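Long-range contacts in putative Lipoprotein (Shewanella oneidensis, PDB 3U24), which is of unknown function but binds zinc and calcium ions and, as a DUF885 member of the Peptidase_MA clan, is probably related to zinc metallopeptidases: residues S102-W106 / Q248-F252; R240-Y246 / D479-V484; C474-L478 / L495-A500; M487-I493 / A507-W511. All blocks are in the same frame, centred on the assembly; numbering follows the deposited sequence.

Contact 1: residues S102-W106 / Q248-F252; sequences SSMAW and QKFAF
Trp-106 reaches from helix 88-111 to helix 243-254 and meets Gln-248, Lys-249 and Phe-252. The two helices form a near-antiparallel pair in this mainly alpha-helical fold, their local axes 10.7 Å apart. With CG anti to the backbone N (chi1 170°), the indole extends across the gap. Trp-106 CB lies 3.6 Å from Phe-252 CE2, and Trp-106 CG is closer still to that atom, at 3.4 Å. Phe-252 thus presses one corner over one indole face, its ring inclined at 54° to the five-membered ring. Farther out, Trp-106 NE1 donates to Gln-248 OE1 (2.8 Å, 160° at the hydrogen); the amide oxygen sits in the indole plane, but the N-H comes from above the carbonyl plane. Beyond it Trp-106 CZ2 touches Gln-248 CB, and CH2 ends 3.8 Å from Lys-249 CB. Phe-111 of the same helix also stacks on this indole. A leucine here would remove the N-H donor, is likely to leave Gln-248 OE1 without this bond and would probably open a gap beside Phe-252. On the Phe-252 ring itself, Ser-102 CB approaches CE1 obliquely, while Ser-103 CB makes a CH-pi contact over the face, 3.8 Å from the ring centroid.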
loop_
_atom_site.group_PDB
_atom_site.type_symbol
_atom_site.label_atom_id
_atom_site.label_comp_id
_atom_site.label_asym_id
_atom_site.label_seq_id
_atom_site.Cartn_x
_atom_site.Cartn_y
_atom_site.Cartn_z
ATOM N N SER A 102 -12.204 15.943 3.831
ATOM C CA SER A 102 -13.322 15.690 2.939
ATOM C C SER A 102 -13.569 14.204 2.813
ATOM O O SER A 102 -14.694 13.756 2.748
ATOM C CB SER A 102 -13.092 16.306 1.545
ATOM O OG SER A 102 -13.103 17.713 1.647
ATOM N N SER A 103 -12.523 13.422 2.782
ATOM C CA SER A 103 -12.725 12.004 2.604
ATOM C C SER A 103 -13.271 11.324 3.858
ATOM O O SER A 103 -14.014 10.384 3.744
ATOM C CB SER A 103 -11.457 11.336 2.120
ATOM O OG SER A 103 -10.555 11.254 3.181
HETATM N N MSE A 104 -12.919 11.800 5.033
HETATM C CA MSE A 104 -13.564 11.325 6.283
HETATM C C MSE A 104 -15.072 11.542 6.276
HETATM O O MSE A 104 -15.841 10.612 6.578
HETATM C CB MSE A 104 -12.949 11.940 7.546
HETATM C CG MSE A 104 -11.488 11.496 7.807
HETATM SE SE MSE A 104 -10.518 12.610 9.122
HETATM C CE MSE A 104 -11.710 12.258 10.629
ATOM N N ALA A 105 -15.495 12.756 5.935
ATOM C CA ALA A 105 -16.903 13.093 5.884
ATOM C C ALA A 105 -17.627 12.190 4.884
ATOM O O ALA A 105 -18.710 11.664 5.163
ATOM C CB ALA A 105 -17.106 14.565 5.532
ATOM N N TRP A 106 -17.018 12.047 3.718
ATOM C CA TRP A 106 -17.591 11.291 2.641
ATOM C C TRP A 106 -17.687 9.827 2.979
ATOM O O TRP A 106 -18.665 9.224 2.623
ATOM C CB TRP A 106 -16.782 11.503 1.372
ATOM C CG TRP A 106 -17.125 10.583 0.218
ATOM C CD1 TRP A 106 -18.088 10.777 -0.784
ATOM C CD2 TRP A 106 -16.508 9.288 -0.088
ATOM N NE1 TRP A 106 -18.078 9.722 -1.657
ATOM C CE2 TRP A 106 -17.137 8.817 -1.312
ATOM C CE3 TRP A 106 -15.470 8.542 0.469
ATOM C CZ2 TRP A 106 -16.767 7.611 -1.914
ATOM C CZ3 TRP A 106 -15.097 7.315 -0.142
ATOM C CH2 TRP A 106 -15.746 6.858 -1.301
ATOM N N GLN A 248 -15.271 8.885 -6.912
ATOM C CA GLN A 248 -15.085 9.722 -5.732
ATOM C C GLN A 248 -13.939 9.109 -4.915
ATOM O O GLN A 248 -13.041 9.844 -4.468
ATOM C CB GLN A 248 -16.379 9.900 -4.882
ATOM C CG GLN A 248 -17.482 10.730 -5.539
ATOM C CD GLN A 248 -18.934 10.654 -4.924
ATOM O OE1 GLN A 248 -19.312 9.720 -4.205
ATOM N NE2 GLN A 248 -19.756 11.642 -5.278
ATOM N N LYS A 249 -13.929 7.782 -4.725
ATOM C CA LYS A 249 -12.859 7.152 -3.932
ATOM C C LYS A 249 -11.482 7.350 -4.581
ATOM O O LYS A 249 -10.494 7.596 -3.898
ATOM C CB LYS A 249 -13.118 5.660 -3.707
ATOM C CG LYS A 249 -12.172 4.982 -2.705
ATOM C CD LYS A 249 -12.717 3.594 -2.297
ATOM C CE LYS A 249 -12.062 2.972 -1.063
ATOM N NZ LYS A 249 -10.626 2.728 -1.230
ATOM N N PHE A 250 -11.451 7.197 -5.892
ATOM C CA PHE A 250 -10.254 7.388 -6.685
ATOM C C PHE A 250 -9.774 8.812 -6.496
ATOM O O PHE A 250 -8.610 8.990 -6.203
ATOM C CB PHE A 250 -10.543 7.057 -8.149
ATOM C CG PHE A 250 -9.373 7.201 -9.077
ATOM C CD1 PHE A 250 -8.479 6.177 -9.246
ATOM C CD2 PHE A 250 -9.206 8.362 -9.838
ATOM C CE1 PHE A 250 -7.402 6.310 -10.130
ATOM C CE2 PHE A 250 -8.141 8.499 -10.712
ATOM C CZ PHE A 250 -7.220 7.487 -10.835
ATOM N N ALA A 251 -10.650 9.813 -6.555
ATOM C CA ALA A 251 -10.192 11.205 -6.329
ATOM C C ALA A 251 -9.603 11.391 -4.924
ATOM O O ALA A 251 -8.542 11.989 -4.803
ATOM C CB ALA A 251 -11.291 12.216 -6.598
ATOM N N PHE A 252 -10.235 10.837 -3.874
ATOM C CA PHE A 252 -9.754 11.039 -2.506
ATOM C C PHE A 252 -8.467 10.259 -2.195
ATOM O O PHE A 252 -7.548 10.809 -1.568
ATOM C CB PHE A 252 -10.805 10.648 -1.431
ATOM C CG PHE A 252 -11.949 11.605 -1.301
ATOM C CD1 PHE A 252 -11.721 12.974 -1.140
ATOM C CD2 PHE A 252 -13.253 11.146 -1.294
ATOM C CE1 PHE A 252 -12.764 13.852 -1.006
ATOM C CE2 PHE A 252 -14.319 12.021 -1.159
ATOM C CZ PHE A 252 -14.069 13.384 -1.028
#

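Contact 2: residues R240-Y246 / D479-V484; sequences RIGEELY and DYSIHV
Tyr-246 and Asp-479 both carry CG anti to the backbone N (chi1 -169° and -168°), which sends the phenol and the carboxylate toward each other across the interface. Tyr-246 OH donates to Asp-479 OD2, modelled very short at 2.5 Å, with the carboxylate oxygen at the ring edge; Val-519 N is a second donor to OD2. The phenol is a knob among Asp-479, Tyr-480, His-483 and Val-484. Tyr-480 turns an edge toward its face in an offset edge-to-face pair (planes at 86°), and His-483 CB packs 3.5 Å from Tyr-246 CD2.

The backbone before the helix is gripped as well. Ile-241 N donates to His-483 ND1 (3.2 Å) in the plane of the imidazole, which probably leaves the ring proton on NE2, where the carbonyls of Ala-514 and Ser-517 are the partners. Gly-242 N follows with a bond to His-483 O (2.9 Å); this N-cap residue has backbone angles that favour glycine. Arg-240 NH2 reaches Ile-482 O (2.7 Å) on a lone pair in the carbonyl plane. One water joins Glu-243 OE2 to Tyr-480 OH.

The start of helix 243-254 is thereby fastened to helix 459-485, with helix 260-289 touching Tyr-246 and Tyr-480, helix 504-516 packing on Ile-482, and Phe-111 of helix 88-111 against Ile-241.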
loop_
_atom_site.group_PDB
_atom_site.type_symbol
_atom_site.label_atom_id
_atom_site.label_comp_id
_atom_site.label_asym_id
_atom_site.label_seq_id
_atom_site.Cartn_x
_atom_site.Cartn_y
_atom_site.Cartn_z
ATOM N N ARG A 240 -19.147 -4.853 -5.661
ATOM C CA ARG A 240 -18.742 -3.917 -6.692
ATOM C C ARG A 240 -19.308 -2.555 -6.324
ATOM O O ARG A 240 -20.519 -2.405 -6.103
ATOM C CB ARG A 240 -19.239 -4.363 -8.049
ATOM C CG ARG A 240 -18.805 -5.778 -8.431
ATOM C CD ARG A 240 -19.729 -6.339 -9.505
ATOM N NE ARG A 240 -19.430 -7.737 -9.848
ATOM C CZ ARG A 240 -18.464 -8.100 -10.685
ATOM N NH1 ARG A 240 -18.260 -9.371 -10.939
ATOM N NH2 ARG A 240 -17.698 -7.196 -11.253
ATOM N N ILE A 241 -18.449 -1.558 -6.177
ATOM C CA ILE A 241 -18.932 -0.300 -5.581
ATOM C C ILE A 241 -19.599 0.624 -6.602
ATOM O O ILE A 241 -20.315 1.530 -6.214
ATOM C CB ILE A 241 -17.820 0.413 -4.753
ATOM C CG1 ILE A 241 -16.623 0.856 -5.612
ATOM C CG2 ILE A 241 -17.296 -0.508 -3.631
ATOM C CD1 ILE A 241 -15.606 1.736 -4.861
ATOM N N GLY A 242 -19.393 0.395 -7.901
ATOM C CA GLY A 242 -20.047 1.192 -8.954
ATOM C C GLY A 242 -19.308 2.472 -9.338
ATOM O O GLY A 242 -18.416 2.951 -8.586
ATOM N N GLU A 243 -19.673 3.036 -10.487
ATOM C CA GLU A 243 -18.950 4.175 -11.041
ATOM C C GLU A 243 -18.881 5.441 -10.142
ATOM O O GLU A 243 -17.818 6.037 -9.987
ATOM C CB GLU A 243 -19.538 4.567 -12.392
ATOM C CG GLU A 243 -18.821 5.739 -13.077
ATOM C CD GLU A 243 -19.109 5.775 -14.598
ATOM O OE1 GLU A 243 -20.295 5.615 -14.987
ATOM O OE2 GLU A 243 -18.171 5.932 -15.417
ATOM N N GLU A 244 -20.012 5.863 -9.594
ATOM C CA GLU A 244 -20.053 7.105 -8.846
ATOM C C GLU A 244 -19.122 7.036 -7.625
ATOM O O GLU A 244 -18.326 7.946 -7.407
ATOM C CB GLU A 244 -21.470 7.511 -8.424
ATOM C CG GLU A 244 -21.499 8.933 -7.807
ATOM C CD GLU A 244 -22.884 9.575 -7.610
ATOM O OE1 GLU A 244 -23.869 8.857 -7.283
ATOM O OE2 GLU A 244 -22.986 10.836 -7.752
ATOM N N LEU A 245 -19.248 5.983 -6.826
ATOM C CA LEU A 245 -18.408 5.810 -5.643
ATOM C C LEU A 245 -16.934 5.583 -6.009
ATOM O O LEU A 245 -16.042 6.036 -5.289
ATOM C CB LEU A 245 -18.931 4.702 -4.738
ATOM C CG LEU A 245 -20.288 4.961 -4.067
ATOM C CD1 LEU A 245 -20.770 3.703 -3.336
ATOM C CD2 LEU A 245 -20.233 6.148 -3.107
ATOM N N TYR A 246 -16.698 4.934 -7.147
ATOM C CA TYR A 246 -15.353 4.556 -7.529
ATOM C C TYR A 246 -14.588 5.809 -7.897
ATOM O O TYR A 246 -13.499 6.032 -7.382
ATOM C CB TYR A 246 -15.351 3.544 -8.667
ATOM C CG TYR A 246 -13.995 2.922 -8.923
ATOM C CD1 TYR A 246 -13.087 3.549 -9.753
ATOM C CD2 TYR A 246 -13.644 1.715 -8.361
ATOM C CE1 TYR A 246 -11.850 3.017 -10.021
ATOM C CE2 TYR A 246 -12.411 1.157 -8.600
ATOM C CZ TYR A 246 -11.507 1.828 -9.452
ATOM O OH TYR A 246 -10.261 1.318 -9.743
ATOM N N ASP A 479 -9.054 -3.667 -11.568
ATOM C CA ASP A 479 -9.746 -3.025 -10.450
ATOM C C ASP A 479 -10.956 -2.227 -10.950
ATOM O O ASP A 479 -12.062 -2.330 -10.399
ATOM C CB ASP A 479 -8.821 -2.155 -9.616
ATOM C CG ASP A 479 -9.461 -1.730 -8.290
ATOM O OD1 ASP A 479 -9.566 -2.586 -7.361
ATOM O OD2 ASP A 479 -9.824 -0.528 -8.168
ATOM N N TYR A 480 -10.740 -1.489 -12.030
ATOM C CA TYR A 480 -11.758 -0.657 -12.633
ATOM C C TYR A 480 -12.863 -1.501 -13.226
ATOM O O TYR A 480 -14.041 -1.252 -12.972
ATOM C CB TYR A 480 -11.127 0.252 -13.708
ATOM C CG TYR A 480 -12.083 1.250 -14.327
ATOM C CD1 TYR A 480 -12.344 2.471 -13.714
ATOM C CD2 TYR A 480 -12.758 0.961 -15.501
ATOM C CE1 TYR A 480 -13.254 3.393 -14.278
ATOM C CE2 TYR A 480 -13.663 1.861 -16.065
ATOM C CZ TYR A 480 -13.896 3.088 -15.467
ATOM O OH TYR A 480 -14.799 3.992 -16.044
ATOM N N SER A 481 -12.492 -2.506 -14.015
ATOM C CA SER A 481 -13.500 -3.310 -14.702
ATOM C C SER A 481 -14.395 -4.072 -13.733
ATOM O O SER A 481 -15.573 -4.196 -13.980
ATOM C CB SER A 481 -12.877 -4.224 -15.742
ATOM O OG SER A 481 -12.084 -3.433 -16.636
ATOM N N ILE A 482 -13.839 -4.537 -12.631
ATOM C CA ILE A 482 -14.605 -5.256 -11.613
ATOM C C ILE A 482 -15.639 -4.334 -10.951
ATOM O O ILE A 482 -16.800 -4.658 -10.879
ATOM C CB ILE A 482 -13.646 -5.866 -10.557
ATOM C CG1 ILE A 482 -12.959 -7.091 -11.152
ATOM C CG2 ILE A 482 -14.384 -6.265 -9.270
ATOM C CD1 ILE A 482 -11.872 -7.669 -10.252
ATOM N N HIS A 483 -15.216 -3.157 -10.531
ATOM C CA HIS A 483 -16.065 -2.255 -9.773
ATOM C C HIS A 483 -16.992 -1.388 -10.600
ATOM O O HIS A 483 -18.041 -0.961 -10.107
ATOM C CB HIS A 483 -15.192 -1.419 -8.873
ATOM C CG HIS A 483 -14.657 -2.207 -7.742
ATOM N ND1 HIS A 483 -15.447 -2.628 -6.740
ATOM C CD2 HIS A 483 -13.407 -2.766 -7.517
ATOM C CE1 HIS A 483 -14.729 -3.381 -5.907
ATOM N NE2 HIS A 483 -13.476 -3.443 -6.363
ATOM N N VAL A 484 -16.631 -1.165 -11.866
ATOM C CA VAL A 484 -17.355 -0.255 -12.721
ATOM C C VAL A 484 -18.018 -0.972 -13.886
ATOM O O VAL A 484 -19.072 -0.533 -14.350
ATOM C CB VAL A 484 -16.448 0.911 -13.252
ATOM C CG1 VAL A 484 -17.257 1.884 -14.142
ATOM C CG2 VAL A 484 -15.862 1.669 -12.069
HETATM O O HOH W 1 -15.671 5.792 -14.477
HETATM O O HOH W 2 -20.990 1.133 -12.436
#

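Contact 3: residues C474-L478 / L495-A500; sequences CNTIL and LMMDEA. With CA (calcium ion), chain T.
The side-chain amide of Asn-475 is the flat group that meets Met-496 here: the terminal methyl CE of this selenomethionine comes within 3.9 Å of Asn-475 OD1, from one side of the amide plane and not within it. The two side chains cross at about a right angle, and the polar need of OD1 is met by Lys-510 NZ. No aromatic ring takes part. The remaining contact is aliphatic, between helices 459-485 and 489-499, whose local axes run 10.7 Å apart with their directions at 139°.

Met-496 is bent at chi2 and chi3 (-37° and -71°), and this fold of the chain brings its SE to 3.9 Å from Cys-474 CB. Beside it Leu-495 brings CD2 against Ile-477 CG2 (3.9 Å), Leu-478 CB (3.8 Å) and the carbonyl oxygen of Cys-474. Cys-474 SG meets Ala-500 CB, also at 3.9 Å, beside a wider pi-type turn in which Leu-495 O receives both Glu-499 N and Ala-500 N.

On the same helix Asp-498 takes no part in this packing and binds a calcium ion through OD1 at 2.3 Å, with three waters on the metal. The chemistry is therefore divided: with no hydrogen bond linking the two segments, the packing probably rests on van der Waals contact and the burial of apolar surface, whereas the Asp-498 carboxylate is engaged by a hydrated calcium ion.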
loop_
_atom_site.group_PDB
_atom_site.type_symbol
_atom_site.label_atom_id
_atom_site.label_comp_id
_atom_site.label_asym_id
_atom_site.label_seq_id
_atom_site.Cartn_x
_atom_site.Cartn_y
_atom_site.Cartn_z
ATOM N N CYS A 474 -2.394 -4.029 -15.978
ATOM C CA CYS A 474 -3.527 -4.906 -15.777
ATOM C C CYS A 474 -4.131 -4.820 -14.375
ATOM O O CYS A 474 -5.320 -5.094 -14.207
ATOM C CB CYS A 474 -3.212 -6.349 -16.187
ATOM S SG CYS A 474 -2.819 -6.513 -17.973
ATOM N N ASN A 475 -3.371 -4.390 -13.378
ATOM C CA ASN A 475 -3.964 -4.117 -12.050
ATOM C C ASN A 475 -5.063 -3.051 -12.144
ATOM O O ASN A 475 -6.082 -3.165 -11.453
ATOM C CB ASN A 475 -2.928 -3.616 -11.033
ATOM C CG ASN A 475 -2.123 -4.738 -10.378
ATOM O OD1 ASN A 475 -2.426 -5.930 -10.483
ATOM N ND2 ASN A 475 -1.099 -4.331 -9.639
ATOM N N THR A 476 -4.830 -2.019 -12.979
ATOM C CA THR A 476 -5.753 -0.922 -13.190
ATOM C C THR A 476 -6.969 -1.380 -13.972
ATOM O O THR A 476 -8.098 -1.102 -13.585
ATOM C CB THR A 476 -5.057 0.277 -13.902
ATOM O OG1 THR A 476 -4.153 0.857 -12.984
ATOM C CG2 THR A 476 -6.026 1.366 -14.359
ATOM N N ILE A 477 -6.742 -2.084 -15.062
ATOM C CA ILE A 477 -7.844 -2.665 -15.848
ATOM C C ILE A 477 -8.769 -3.531 -14.970
ATOM O O ILE A 477 -10.007 -3.416 -15.008
ATOM C CB ILE A 477 -7.292 -3.453 -17.043
ATOM C CG1 ILE A 477 -6.534 -2.495 -17.947
ATOM C CG2 ILE A 477 -8.392 -4.144 -17.853
ATOM C CD1 ILE A 477 -5.881 -3.154 -19.129
ATOM N N LEU A 478 -8.162 -4.370 -14.166
ATOM C CA LEU A 478 -8.877 -5.306 -13.338
ATOM C C LEU A 478 -9.703 -4.579 -12.291
ATOM O O LEU A 478 -10.925 -4.823 -12.137
ATOM C CB LEU A 478 -7.877 -6.239 -12.652
ATOM C CG LEU A 478 -8.429 -7.200 -11.587
ATOM C CD1 LEU A 478 -8.886 -8.461 -12.265
ATOM C CD2 LEU A 478 -7.396 -7.602 -10.537
ATOM N N LEU A 495 -7.693 -12.185 -17.994
ATOM C CA LEU A 495 -6.860 -10.976 -18.078
ATOM C C LEU A 495 -5.457 -11.200 -17.464
ATOM O O LEU A 495 -4.414 -10.971 -18.093
ATOM C CB LEU A 495 -7.540 -9.813 -17.356
ATOM C CG LEU A 495 -6.872 -8.414 -17.323
ATOM C CD1 LEU A 495 -7.041 -7.725 -18.695
ATOM C CD2 LEU A 495 -7.469 -7.556 -16.183
HETATM N N MSE A 496 -5.434 -11.652 -16.219
HETATM C CA MSE A 496 -4.183 -11.721 -15.517
HETATM C C MSE A 496 -3.292 -12.801 -16.143
HETATM O O MSE A 496 -2.091 -12.638 -16.237
HETATM C CB MSE A 496 -4.381 -11.951 -14.007
HETATM C CG MSE A 496 -5.036 -10.803 -13.162
HETATM SE SE MSE A 496 -4.605 -8.903 -13.599
HETATM C CE MSE A 496 -2.761 -8.843 -12.981
HETATM N N MSE A 497 -3.867 -13.887 -16.625
HETATM C CA MSE A 497 -3.041 -14.999 -17.127
HETATM C C MSE A 497 -2.725 -14.850 -18.607
HETATM O O MSE A 497 -1.600 -15.065 -19.009
HETATM C CB MSE A 497 -3.731 -16.334 -16.881
HETATM C CG MSE A 497 -3.911 -16.690 -15.408
HETATM SE SE MSE A 497 -4.529 -18.586 -15.146
HETATM C CE MSE A 497 -3.313 -19.478 -16.381
ATOM N N ASP A 498 -3.714 -14.484 -19.413
ATOM C CA ASP A 498 -3.541 -14.448 -20.874
ATOM C C ASP A 498 -2.979 -13.116 -21.393
ATOM O O ASP A 498 -2.266 -13.106 -22.392
ATOM C CB ASP A 498 -4.865 -14.738 -21.577
ATOM C CG ASP A 498 -5.436 -16.110 -21.218
ATOM O OD1 ASP A 498 -4.694 -17.011 -20.750
ATOM O OD2 ASP A 498 -6.646 -16.300 -21.413
ATOM N N GLU A 499 -3.311 -12.008 -20.734
ATOM C CA GLU A 499 -2.859 -10.676 -21.171
ATOM C C GLU A 499 -1.591 -10.268 -20.432
ATOM O O GLU A 499 -0.723 -9.690 -21.041
ATOM C CB GLU A 499 -3.949 -9.604 -20.996
ATOM C CG GLU A 499 -5.276 -9.895 -21.714
ATOM C CD GLU A 499 -5.144 -10.039 -23.232
ATOM O OE1 GLU A 499 -4.426 -9.240 -23.867
ATOM O OE2 GLU A 499 -5.759 -10.962 -23.809
ATOM N N ALA A 500 -1.490 -10.609 -19.145
ATOM C CA ALA A 500 -0.349 -10.261 -18.291
ATOM C C ALA A 500 0.581 -11.419 -17.986
ATOM O O ALA A 500 1.499 -11.250 -17.204
ATOM C CB ALA A 500 -0.841 -9.682 -16.972
HETATM CA CA CA T . -5.673 -19.034 -20.184
HETATM O O HOH W 3 -7.645 -18.521 -21.626
HETATM O O HOH W 4 -5.267 -19.535 -22.322
HETATM O O HOH W 5 -7.594 -18.563 -18.498
#

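Contact 4: residues M487-I493 / A507-W511; sequences MTEEQAI and AEGKW. With CA (calcium ion), chain R.
Glu-489 lies along one face of the Trp-511 indole, the two side chains crossing at about a right angle while their flat groups are almost parallel, carboxylate and ring planes only 6° apart. Its backbone starts the stacking: Glu-489 CA stands 3.6 Å from the centroid of the six-membered ring, nearly on the ring normal, in a CH-pi contact. CB and CG then run across the CZ2-CE2 side, and CD ends 3.6 Å from Trp-511 NE1. The extended chain, with CG anti to the backbone N (chi1 -179°), sets the carboxylate, nearly parallel to the indole, above the NE1 rim of the ring. Both oxygens chelate a calcium ion, Glu-489 OE1 at 2.7 Å and OE2 at 2.4 Å; one of the two waters on this metal also makes a weak bond with Trp-511 NE1.

Helices 489-499 and 504-516 follow each other in the chain and pack as a splayed helical hairpin, their local directions 129° apart. The first begins with a capping box: Thr-488 OG1 accepts from Gln-491 N (3.0 Å), and Gln-491 OE1 accepts from Thr-488 N (2.9 Å).

Ala-492, one turn on from Thr-488, brings CB obliquely to Trp-511 CE3 at 3.6 Å. An alanine in place of Trp-511 would probably uncover Glu-489 and Ala-492 and leave the calcium-binding carboxylate freer to turn. Deeper in, Ile-493 folds its ethyl branch so that CD1 reaches 3.7 Å from Ala-507 CB and touches the backbone of Ala-507 and Glu-508. Glu-508 itself turns its carboxylate to a salt bridge with Arg-504.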
loop_
_atom_site.group_PDB
_atom_site.type_symbol
_atom_site.label_atom_id
_atom_site.label_comp_id
_atom_site.label_asym_id
_atom_site.label_seq_id
_atom_site.Cartn_x
_atom_site.Cartn_y
_atom_site.Cartn_z
HETATM N N MSE A 487 -16.857 -6.909 -14.568
HETATM C CA MSE A 487 -15.984 -8.009 -15.025
HETATM C C MSE A 487 -16.182 -9.218 -14.112
HETATM O O MSE A 487 -16.266 -9.063 -12.893
HETATM C CB MSE A 487 -14.519 -7.565 -15.017
HETATM C CG MSE A 487 -13.484 -8.653 -15.218
HETATM SE SE MSE A 487 -11.666 -7.958 -15.315
HETATM C CE MSE A 487 -11.551 -7.565 -17.219
ATOM N N THR A 488 -16.312 -10.408 -14.705
ATOM C CA THR A 488 -16.523 -11.645 -13.945
ATOM C C THR A 488 -15.213 -12.262 -13.485
ATOM O O THR A 488 -14.146 -11.933 -14.015
ATOM C CB THR A 488 -17.168 -12.719 -14.823
ATOM O OG1 THR A 488 -16.268 -12.998 -15.909
ATOM C CG2 THR A 488 -18.572 -12.241 -15.351
ATOM N N GLU A 489 -15.306 -13.212 -12.554
ATOM C CA GLU A 489 -14.139 -13.895 -12.047
ATOM C C GLU A 489 -13.347 -14.536 -13.191
ATOM O O GLU A 489 -12.110 -14.368 -13.241
ATOM C CB GLU A 489 -14.527 -14.940 -10.999
ATOM C CG GLU A 489 -13.345 -15.698 -10.382
ATOM C CD GLU A 489 -13.742 -16.605 -9.202
ATOM O OE1 GLU A 489 -14.939 -16.674 -8.840
ATOM O OE2 GLU A 489 -12.857 -17.287 -8.630
ATOM N N GLU A 490 -14.037 -15.247 -14.100
ATOM C CA GLU A 490 -13.381 -15.890 -15.253
ATOM C C GLU A 490 -12.717 -14.856 -16.160
ATOM O O GLU A 490 -11.601 -15.055 -16.614
ATOM C CB GLU A 490 -14.372 -16.759 -16.078
ATOM N N GLN A 491 -13.389 -13.740 -16.439
ATOM C CA GLN A 491 -12.729 -12.676 -17.219
ATOM C C GLN A 491 -11.507 -12.121 -16.490
ATOM O O GLN A 491 -10.479 -11.882 -17.110
ATOM C CB GLN A 491 -13.707 -11.543 -17.546
ATOM C CG GLN A 491 -14.783 -11.944 -18.538
ATOM C CD GLN A 491 -15.998 -11.042 -18.489
ATOM O OE1 GLN A 491 -16.125 -10.189 -17.611
ATOM N NE2 GLN A 491 -16.909 -11.237 -19.441
ATOM N N ALA A 492 -11.587 -11.966 -15.175
ATOM C CA ALA A 492 -10.449 -11.367 -14.438
ATOM C C ALA A 492 -9.262 -12.307 -14.486
ATOM O O ALA A 492 -8.128 -11.871 -14.679
ATOM C CB ALA A 492 -10.812 -11.032 -13.002
ATOM N N ILE A 493 -9.521 -13.599 -14.317
ATOM C CA ILE A 493 -8.449 -14.606 -14.370
ATOM C C ILE A 493 -7.780 -14.668 -15.764
ATOM O O ILE A 493 -6.563 -14.772 -15.848
ATOM C CB ILE A 493 -8.951 -16.032 -13.997
ATOM C CG1 ILE A 493 -9.427 -16.095 -12.550
ATOM C CG2 ILE A 493 -7.870 -17.105 -14.226
ATOM C CD1 ILE A 493 -8.374 -15.681 -11.539
ATOM N N ALA A 507 -3.158 -14.905 -10.171
ATOM C CA ALA A 507 -4.380 -14.364 -10.731
ATOM C C ALA A 507 -5.495 -14.435 -9.704
ATOM O O ALA A 507 -6.200 -13.431 -9.467
ATOM C CB ALA A 507 -4.756 -15.080 -12.002
ATOM N N GLU A 508 -5.629 -15.596 -9.082
ATOM C CA GLU A 508 -6.665 -15.819 -8.082
ATOM C C GLU A 508 -6.492 -14.844 -6.911
ATOM O O GLU A 508 -7.473 -14.299 -6.428
ATOM C CB GLU A 508 -6.658 -17.259 -7.540
ATOM C CG GLU A 508 -7.593 -18.271 -8.201
ATOM C CD GLU A 508 -7.432 -19.713 -7.622
ATOM O OE1 GLU A 508 -6.633 -19.908 -6.654
ATOM O OE2 GLU A 508 -8.090 -20.669 -8.128
ATOM N N GLY A 509 -5.272 -14.682 -6.431
ATOM C CA GLY A 509 -4.966 -13.737 -5.379
ATOM C C GLY A 509 -5.388 -12.314 -5.752
ATOM O O GLY A 509 -5.944 -11.575 -4.926
ATOM N N LYS A 510 -5.160 -11.944 -7.005
ATOM C CA LYS A 510 -5.547 -10.634 -7.488
ATOM C C LYS A 510 -7.053 -10.437 -7.555
ATOM O O LYS A 510 -7.561 -9.395 -7.146
ATOM C CB LYS A 510 -4.926 -10.366 -8.840
ATOM C CG LYS A 510 -3.469 -9.981 -8.775
ATOM C CD LYS A 510 -3.284 -8.540 -8.306
ATOM C CE LYS A 510 -1.793 -8.214 -8.188
ATOM N NZ LYS A 510 -1.120 -8.185 -9.529
ATOM N N TRP A 511 -7.780 -11.442 -8.027
ATOM C CA TRP A 511 -9.227 -11.383 -7.995
ATOM C C TRP A 511 -9.746 -11.138 -6.575
ATOM O O TRP A 511 -10.552 -10.226 -6.341
ATOM C CB TRP A 511 -9.812 -12.675 -8.567
ATOM C CG TRP A 511 -11.259 -12.864 -8.244
ATOM C CD1 TRP A 511 -11.810 -13.708 -7.294
ATOM C CD2 TRP A 511 -12.404 -12.173 -8.850
ATOM N NE1 TRP A 511 -13.192 -13.584 -7.276
ATOM C CE2 TRP A 511 -13.603 -12.697 -8.189
ATOM C CE3 TRP A 511 -12.555 -11.245 -9.869
ATOM C CZ2 TRP A 511 -14.864 -12.273 -8.526
ATOM C CZ3 TRP A 511 -13.834 -10.817 -10.192
ATOM C CH2 TRP A 511 -14.959 -11.327 -9.552
HETATM CA CA CA R . -14.058 -18.195 -6.732
HETATM O O HOH W 6 -14.179 -16.309 -5.336
HETATM O O HOH W 7 -14.138 -20.155 -8.360
#

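In the fold
From the N terminus, contact 1 closes the first long loop, bringing helix 243-254 back to helix 88-111 after 141 intervening residues. Contact 2 opens just before that closure, at 240-246, and spans 232 residues to helix 459-485, so the two cross and share helix 243-254. Contact 3 starts within the span of contact 2 and ends beyond it, crossing it on helix 459-485. Contact 4 in turn crosses contact 3, through helix 489-499; both close short loops, of 16 and 13 residues. None is nested. The result is a chain of linked helices, 88-111, 243-254, 459-485, 489-499 and 504-516, with Arg-240 NH1 bonded to Met-487 O between contacts 2 and 4.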